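Local coordinates for protein farnesyltransferase, putative (Trypanosoma cruzi, PDB 3WCA) that probably condenses two farnesyl diphosphate molecules, with magnesium and NAD(P)H, into squalene, the first step from farnesyl diphosphate toward lanosterol, at residues A[32-37]-A[104-109]; A[84-89]-A[139-144]. The protein carries 1 engineered substitution. One frame throughout, in Å; residues are numbered along the deposited sequence.

Interaction 1: residues A[32-37]-A[104-109]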
loop_
_atom_site.group_PDB
_atom_site.type_symbol
_atom_site.label_atom_id
_atom_site.label_comp_id
_atom_site.label_asym_id
_atom_site.label_seq_id
_atom_site.Cartn_x
_atom_site.Cartn_y
_atom_site.Cartn_z
ATOM N N TYR A 32 -19.745 1.334 1.878
ATOM C CA TYR A 32 -19.175 0.355 2.788
ATOM C C TYR A 32 -19.384 -1.056 2.266
ATOM O O TYR A 32 -18.586 -1.949 2.542
ATOM C CB TYR A 32 -19.786 0.510 4.181
ATOM C CG TYR A 32 -19.191 1.647 4.985
ATOM C CD1 TYR A 32 -17.876 1.587 5.450
ATOM C CD2 TYR A 32 -19.938 2.786 5.276
ATOM C CE1 TYR A 32 -17.319 2.633 6.183
ATOM C CE2 TYR A 32 -19.390 3.838 6.012
ATOM C CZ TYR A 32 -18.083 3.756 6.461
ATOM O OH TYR A 32 -17.548 4.796 7.185
ATOM N N ASP A 33 -20.455 -1.255 1.504
ATOM C CA ASP A 33 -20.744 -2.564 0.932
ATOM C C ASP A 33 -19.813 -2.866 -0.230
ATOM O O ASP A 33 -19.339 -3.991 -0.382
ATOM C CB ASP A 33 -22.191 -2.629 0.447
ATOM C CG ASP A 33 -23.136 -3.164 1.498
ATOM O OD1 ASP A 33 -23.002 -2.778 2.682
ATOM O OD2 ASP A 33 -24.024 -3.968 1.135
ATOM N N ILE A 34 -19.546 -1.865 -1.059
ATOM C CA ILE A 34 -18.672 -2.097 -2.191
ATOM C C ILE A 34 -17.253 -2.236 -1.652
ATOM O O ILE A 34 -16.466 -3.031 -2.149
ATOM C CB ILE A 34 -18.786 -0.944 -3.233
ATOM C CG1 ILE A 34 -18.283 -1.427 -4.592
ATOM C CG2 ILE A 34 -18.014 0.270 -2.787
ATOM C CD1 ILE A 34 -19.213 -2.433 -5.256
ATOM N N LEU A 35 -16.944 -1.477 -0.606
ATOM C CA LEU A 35 -15.630 -1.528 0.020
ATOM C C LEU A 35 -15.321 -2.951 0.472
ATOM O O LEU A 35 -14.230 -3.470 0.250
ATOM C CB LEU A 35 -15.599 -0.603 1.233
ATOM C CG LEU A 35 -14.376 -0.746 2.132
ATOM C CD1 LEU A 35 -13.152 -0.318 1.364
ATOM C CD2 LEU A 35 -14.540 0.089 3.383
ATOM N N GLN A 36 -16.297 -3.575 1.116
ATOM C CA GLN A 36 -16.144 -4.934 1.613
ATOM C C GLN A 36 -15.920 -5.962 0.508
ATOM O O GLN A 36 -15.218 -6.954 0.706
ATOM C CB GLN A 36 -17.379 -5.304 2.435
ATOM C CG GLN A 36 -17.619 -6.789 2.605
ATOM C CD GLN A 36 -18.718 -7.060 3.607
ATOM O OE1 GLN A 36 -18.513 -6.924 4.818
ATOM N NE2 GLN A 36 -19.900 -7.422 3.112
ATOM N N ALA A 37 -16.514 -5.720 -0.656
ATOM C CA ALA A 37 -16.386 -6.632 -1.780
ATOM C C ALA A 37 -15.106 -6.370 -2.560
ATOM O O ALA A 37 -14.414 -7.296 -2.975
ATOM C CB ALA A 37 -17.594 -6.488 -2.699
ATOM N N VAL A 104 -13.499 -5.465 -13.782
ATOM C CA VAL A 104 -14.067 -6.795 -13.608
ATOM C C VAL A 104 -14.764 -6.902 -12.249
ATOM O O VAL A 104 -14.378 -6.235 -11.291
ATOM C CB VAL A 104 -12.963 -7.885 -13.690
ATOM C CG1 VAL A 104 -11.934 -7.674 -12.586
ATOM C CG2 VAL A 104 -13.582 -9.268 -13.577
ATOM N N GLY A 105 -15.799 -7.735 -12.177
ATOM C CA GLY A 105 -16.514 -7.928 -10.928
ATOM C C GLY A 105 -17.045 -6.670 -10.271
ATOM O O GLY A 105 -17.503 -5.755 -10.947
ATOM N N ARG A 106 -16.979 -6.629 -8.943
ATOM C CA ARG A 106 -17.475 -5.491 -8.173
ATOM C C ARG A 106 -16.852 -4.144 -8.549
ATOM O O ARG A 106 -17.511 -3.110 -8.462
ATOM C CB ARG A 106 -17.287 -5.758 -6.677
ATOM C CG ARG A 106 -18.037 -6.994 -6.177
ATOM C CD ARG A 106 -19.540 -6.898 -6.455
ATOM N NE ARG A 106 -20.209 -5.911 -5.609
ATOM C CZ ARG A 106 -20.661 -6.158 -4.381
ATOM N NH1 ARG A 106 -20.519 -7.367 -3.849
ATOM N NH2 ARG A 106 -21.253 -5.196 -3.683
ATOM N N GLU A 107 -15.585 -4.151 -8.948
ATOM C CA GLU A 107 -14.918 -2.918 -9.346
ATOM C C GLU A 107 -15.740 -2.283 -10.461
ATOM O O GLU A 107 -15.997 -1.080 -10.461
ATOM C CB GLU A 107 -13.505 -3.223 -9.844
ATOM C CG GLU A 107 -12.524 -3.588 -8.742
ATOM C CD GLU A 107 -11.272 -4.259 -9.270
ATOM O OE1 GLU A 107 -10.756 -3.816 -10.321
ATOM O OE2 GLU A 107 -10.798 -5.223 -8.629
ATOM N N ARG A 108 -16.156 -3.116 -11.406
ATOM C CA ARG A 108 -16.962 -2.681 -12.536
ATOM C C ARG A 108 -18.204 -1.981 -11.978
ATOM O O ARG A 108 -18.575 -0.888 -12.414
ATOM C CB ARG A 108 -17.350 -3.913 -13.361
ATOM C CG ARG A 108 -17.887 -3.660 -14.757
ATOM C CD ARG A 108 -18.274 -4.989 -15.399
ATOM N NE ARG A 108 -18.884 -4.843 -16.718
ATOM C CZ ARG A 108 -18.230 -4.468 -17.815
ATOM N NH1 ARG A 108 -16.932 -4.195 -17.758
ATOM N NH2 ARG A 108 -18.873 -4.367 -18.971
ATOM N N GLU A 109 -18.826 -2.614 -10.991
ATOM C CA GLU A 109 -20.023 -2.078 -10.351
ATOM C C GLU A 109 -19.743 -0.744 -9.654
ATOM O O GLU A 109 -20.597 0.143 -9.632
ATOM C CB GLU A 109 -20.550 -3.087 -9.332
ATOM C CG GLU A 109 -21.939 -2.791 -8.794
ATOM C CD GLU A 109 -22.323 -3.751 -7.680
ATOM O OE1 GLU A 109 -21.895 -4.922 -7.738
ATOM O OE2 GLU A 109 -23.053 -3.341 -6.752
#
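Arg106 folds its side chain against Ala37 and Ile34, and what passes between the two helices is van der Waals contact rather than hydrogen bonding. The Ala37 methyl sits over one face of the guanidinium, displaced toward the rim, with Ala37 CB 3.3 Å from Arg106 NH1. The same methyl also meets the aliphatic stem, Ala37 CB being 3.5 Å from Arg106 CG. Ile34 approaches the guanidinium obliquely and brings CD1 to 3.6 Å from Arg106 NE. Ile34 CD1 also lies 3.7 Å from Arg106 O, so this methyl touches both backbone and side chain of the arginine. With its CG1 branch trans to the backbone N (chi1 -160°), Ile34 reaches the facing helix through its tip, sliding past Arg106 in the opposite direction.

The ionic element belongs to helix 105-112 itself. Arg106 NE forms a salt bridge with Glu109 OE1 at 2.9 Å, made possible by bends at chi2 and chi3 that turn NE toward Glu109 while the guanidinium stays against Ala37. This bridge helps fix the rotation of the guanidinium under Ala37. Asp33 OD2 stays 5.7 Å from Arg106 NH2, where it could add at most a long-range attraction.

The segment axes come within 9.7 Å and run roughly antiparallel, their directions 153° apart. Arg106 lies at the surface, whereas buried Ile34 continues inward to Leu62 of helix 51-72; Glu107 ties helix 105-112 to that same helix through a salt bridge with Arg65.

Interaction 2: residues A[84-89]-A[139-144]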
loop_
_atom_site.group_PDB
_atom_site.type_symbol
_atom_site.label_atom_id
_atom_site.label_comp_id
_atom_site.label_asym_id
_atom_site.label_seq_id
_atom_site.Cartn_x
_atom_site.Cartn_y
_atom_site.Cartn_z
ATOM N N GLU A 84 -9.328 9.944 -19.685
ATOM C CA GLU A 84 -10.235 9.943 -18.540
ATOM C C GLU A 84 -9.633 10.216 -17.152
ATOM O O GLU A 84 -10.205 10.970 -16.363
ATOM C CB GLU A 84 -10.994 8.611 -18.501
ATOM C CG GLU A 84 -11.864 8.319 -19.726
ATOM C CD GLU A 84 -13.050 9.268 -19.865
ATOM O OE1 GLU A 84 -13.628 9.671 -18.831
ATOM O OE2 GLU A 84 -13.418 9.593 -21.014
ATOM N N LEU A 85 -8.488 9.609 -16.855
ATOM C CA LEU A 85 -7.852 9.768 -15.549
ATOM C C LEU A 85 -7.632 11.187 -15.015
ATOM O O LEU A 85 -8.137 11.528 -13.944
ATOM C CB LEU A 85 -6.527 8.995 -15.522
ATOM C CG LEU A 85 -6.681 7.468 -15.547
ATOM C CD1 LEU A 85 -5.314 6.805 -15.605
ATOM C CD2 LEU A 85 -7.449 7.011 -14.300
ATOM N N PRO A 86 -6.888 12.036 -15.750
ATOM C CA PRO A 86 -6.610 13.414 -15.318
ATOM C C PRO A 86 -7.797 14.237 -14.845
ATOM O O PRO A 86 -7.638 15.154 -14.041
ATOM C CB PRO A 86 -5.934 14.026 -16.542
ATOM C CG PRO A 86 -5.208 12.852 -17.126
ATOM C CD PRO A 86 -6.278 11.780 -17.066
ATOM N N LYS A 87 -8.985 13.931 -15.340
ATOM C CA LYS A 87 -10.153 14.683 -14.911
ATOM C C LYS A 87 -11.065 13.847 -14.024
ATOM O O LYS A 87 -12.237 14.167 -13.836
ATOM C CB LYS A 87 -10.926 15.222 -16.126
ATOM C CG LYS A 87 -11.290 14.191 -17.188
ATOM C CD LYS A 87 -12.199 14.822 -18.245
ATOM C CE LYS A 87 -12.739 13.792 -19.229
ATOM N NZ LYS A 87 -11.728 13.362 -20.229
ATOM N N PHE A 88 -10.516 12.780 -13.457
ATOM C CA PHE A 88 -11.307 11.927 -12.601
ATOM C C PHE A 88 -11.757 12.699 -11.381
ATOM O O PHE A 88 -12.900 12.583 -10.963
ATOM C CB PHE A 88 -10.511 10.709 -12.154
ATOM C CG PHE A 88 -11.368 9.528 -11.825
ATOM C CD1 PHE A 88 -11.859 8.711 -12.841
ATOM C CD2 PHE A 88 -11.696 9.235 -10.505
ATOM C CE1 PHE A 88 -12.665 7.612 -12.545
ATOM C CE2 PHE A 88 -12.499 8.140 -10.199
ATOM C CZ PHE A 88 -12.985 7.327 -11.223
ATOM N N HIS A 89 -10.857 13.493 -10.818
ATOM C CA HIS A 89 -11.179 14.282 -9.634
ATOM C C HIS A 89 -12.315 15.276 -9.881
ATOM O O HIS A 89 -13.044 15.630 -8.955
ATOM C CB HIS A 89 -9.940 15.035 -9.141
ATOM C CG HIS A 89 -9.577 16.223 -9.977
ATOM N ND1 HIS A 89 -9.255 16.125 -11.314
ATOM C CD2 HIS A 89 -9.477 17.537 -9.662
ATOM C CE1 HIS A 89 -8.974 17.327 -11.786
ATOM N NE2 HIS A 89 -9.099 18.201 -10.803
ATOM N N MET A 139 -2.614 11.451 -7.863
ATOM C CA MET A 139 -2.383 10.022 -8.100
ATOM C C MET A 139 -2.703 9.670 -9.546
ATOM O O MET A 139 -1.993 8.894 -10.187
ATOM C CB MET A 139 -3.250 9.148 -7.183
ATOM C CG MET A 139 -3.185 7.645 -7.544
ATOM S SD MET A 139 -4.094 6.569 -6.387
ATOM C CE MET A 139 -3.224 7.045 -4.837
ATOM N N ALA A 140 -3.797 10.226 -10.049
ATOM C CA ALA A 140 -4.211 9.971 -11.422
ATOM C C ALA A 140 -3.117 10.379 -12.416
ATOM O O ALA A 140 -2.755 9.610 -13.304
ATOM C CB ALA A 140 -5.492 10.722 -11.719
ATOM N N ASN A 141 -2.577 11.581 -12.260
ATOM C CA ASN A 141 -1.540 12.037 -13.184
ATOM C C ASN A 141 -0.278 11.186 -13.055
ATOM O O ASN A 141 0.406 10.927 -14.043
ATOM C CB ASN A 141 -1.262 13.523 -12.950
ATOM C CG ASN A 141 -2.466 14.392 -13.318
ATOM O OD1 ASN A 141 -2.699 15.450 -12.730
ATOM N ND2 ASN A 141 -3.236 13.938 -14.301
ATOM N N GLY A 142 0.006 10.731 -11.837
ATOM C CA GLY A 142 1.165 9.888 -11.622
ATOM C C GLY A 142 0.958 8.566 -12.342
ATOM O O GLY A 142 1.864 8.037 -12.983
ATOM N N MET A 143 -0.248 8.022 -12.245
ATOM C CA MET A 143 -0.539 6.767 -12.915
ATOM C C MET A 143 -0.361 6.960 -14.420
ATOM O O MET A 143 0.173 6.083 -15.103
ATOM C CB MET A 143 -1.972 6.313 -12.628
ATOM C CG MET A 143 -2.258 5.898 -11.184
ATOM S SD MET A 143 -4.019 5.512 -10.995
ATOM C CE MET A 143 -3.999 4.372 -9.576
ATOM N N CYS A 144 -0.821 8.100 -14.934
ATOM C CA CYS A 144 -0.702 8.386 -16.360
ATOM C C CYS A 144 0.755 8.340 -16.784
ATOM O O CYS A 144 1.083 7.778 -17.827
ATOM C CB CYS A 144 -1.300 9.757 -16.702
ATOM S SG CYS A 144 -3.112 9.785 -16.778
#
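Cys144 directs its sulfur into the angle between Leu85 and Pro86. Cys144 SG is 3.7 Å from both Leu85 CB and Pro86 CG, and it also touches Leu85 CD1 at 3.9 Å. With chi1 at -77°, the sulfur lies opposite the carbonyl carbon and points to the Leu85-Pro86 pair. One helical turn earlier, Ala140 closes the tight part: its methyl presses on the backbone of Leu85, with Ala140 CB 3.5 Å from Leu85 O. That carbonyl oxygen is already engaged by its own segment, taking a 2.7 Å hydrogen bond from Phe88 N. Small side chains on helix 126-147 thus let the backbones draw near, the CA atoms of Leu85 and Ala140 being 5.5 Å apart.

The surrounding fold is the all-helical one of the squalene/phytoene synthase family, and the buried side of the contact faces helix 51-72, which bears the aspartate-rich DxxED motif. Within that motif Asp68, Glu71 and Asp72 form the magnesium site. The side chain of Leu85 comes within about 5 Å of that of Glu71, whereas Met143 touches this ligand, which makes Met143 a second-shell neighbour of the metal; the Leu85 side chain lies about 10 Å from the magnesium ion.

On the partly exposed side the contact changes in character: a polar amide lies against the proline ring, with no hydrogen bond linking the segments. Pro86 and Asn141 cross obliquely, the amide nitrogen ND2 of Asn141 lying 3.5 Å from Pro86 CB. Asn141 CB does not point at its partner, yet a chi1 of -66° swings the amide end nearer to the proline ring. Beyond Pro86, Lys87 turns from helix 126-147 and gives its NZ to a hydrogen bond with Arg83 O.

How the interactions relate
The two contacts have centres 20 Å apart and do not touch; their nearest atoms are about 9 Å from each other. Along the chain their segments alternate, in the order 32-37, 84-89, 104-109 and 139-144, so they interleave. Helix 51-72, with the magnesium-binding residues, is the common neighbour: Ile34 and Glu107 reach it from interaction 1, Phe88 and Met143 from interaction 2. Interaction 1 joins helices 26-38 and 105-112 at the surface, whereas interaction 2 packs the segment 84-89 on helix 126-147 close to the metal ligands. Both therefore flank the helix carrying the metal ligands, interaction 1 at a distance, the side chains of Arg106 and Asp68 being about 12 Å apart.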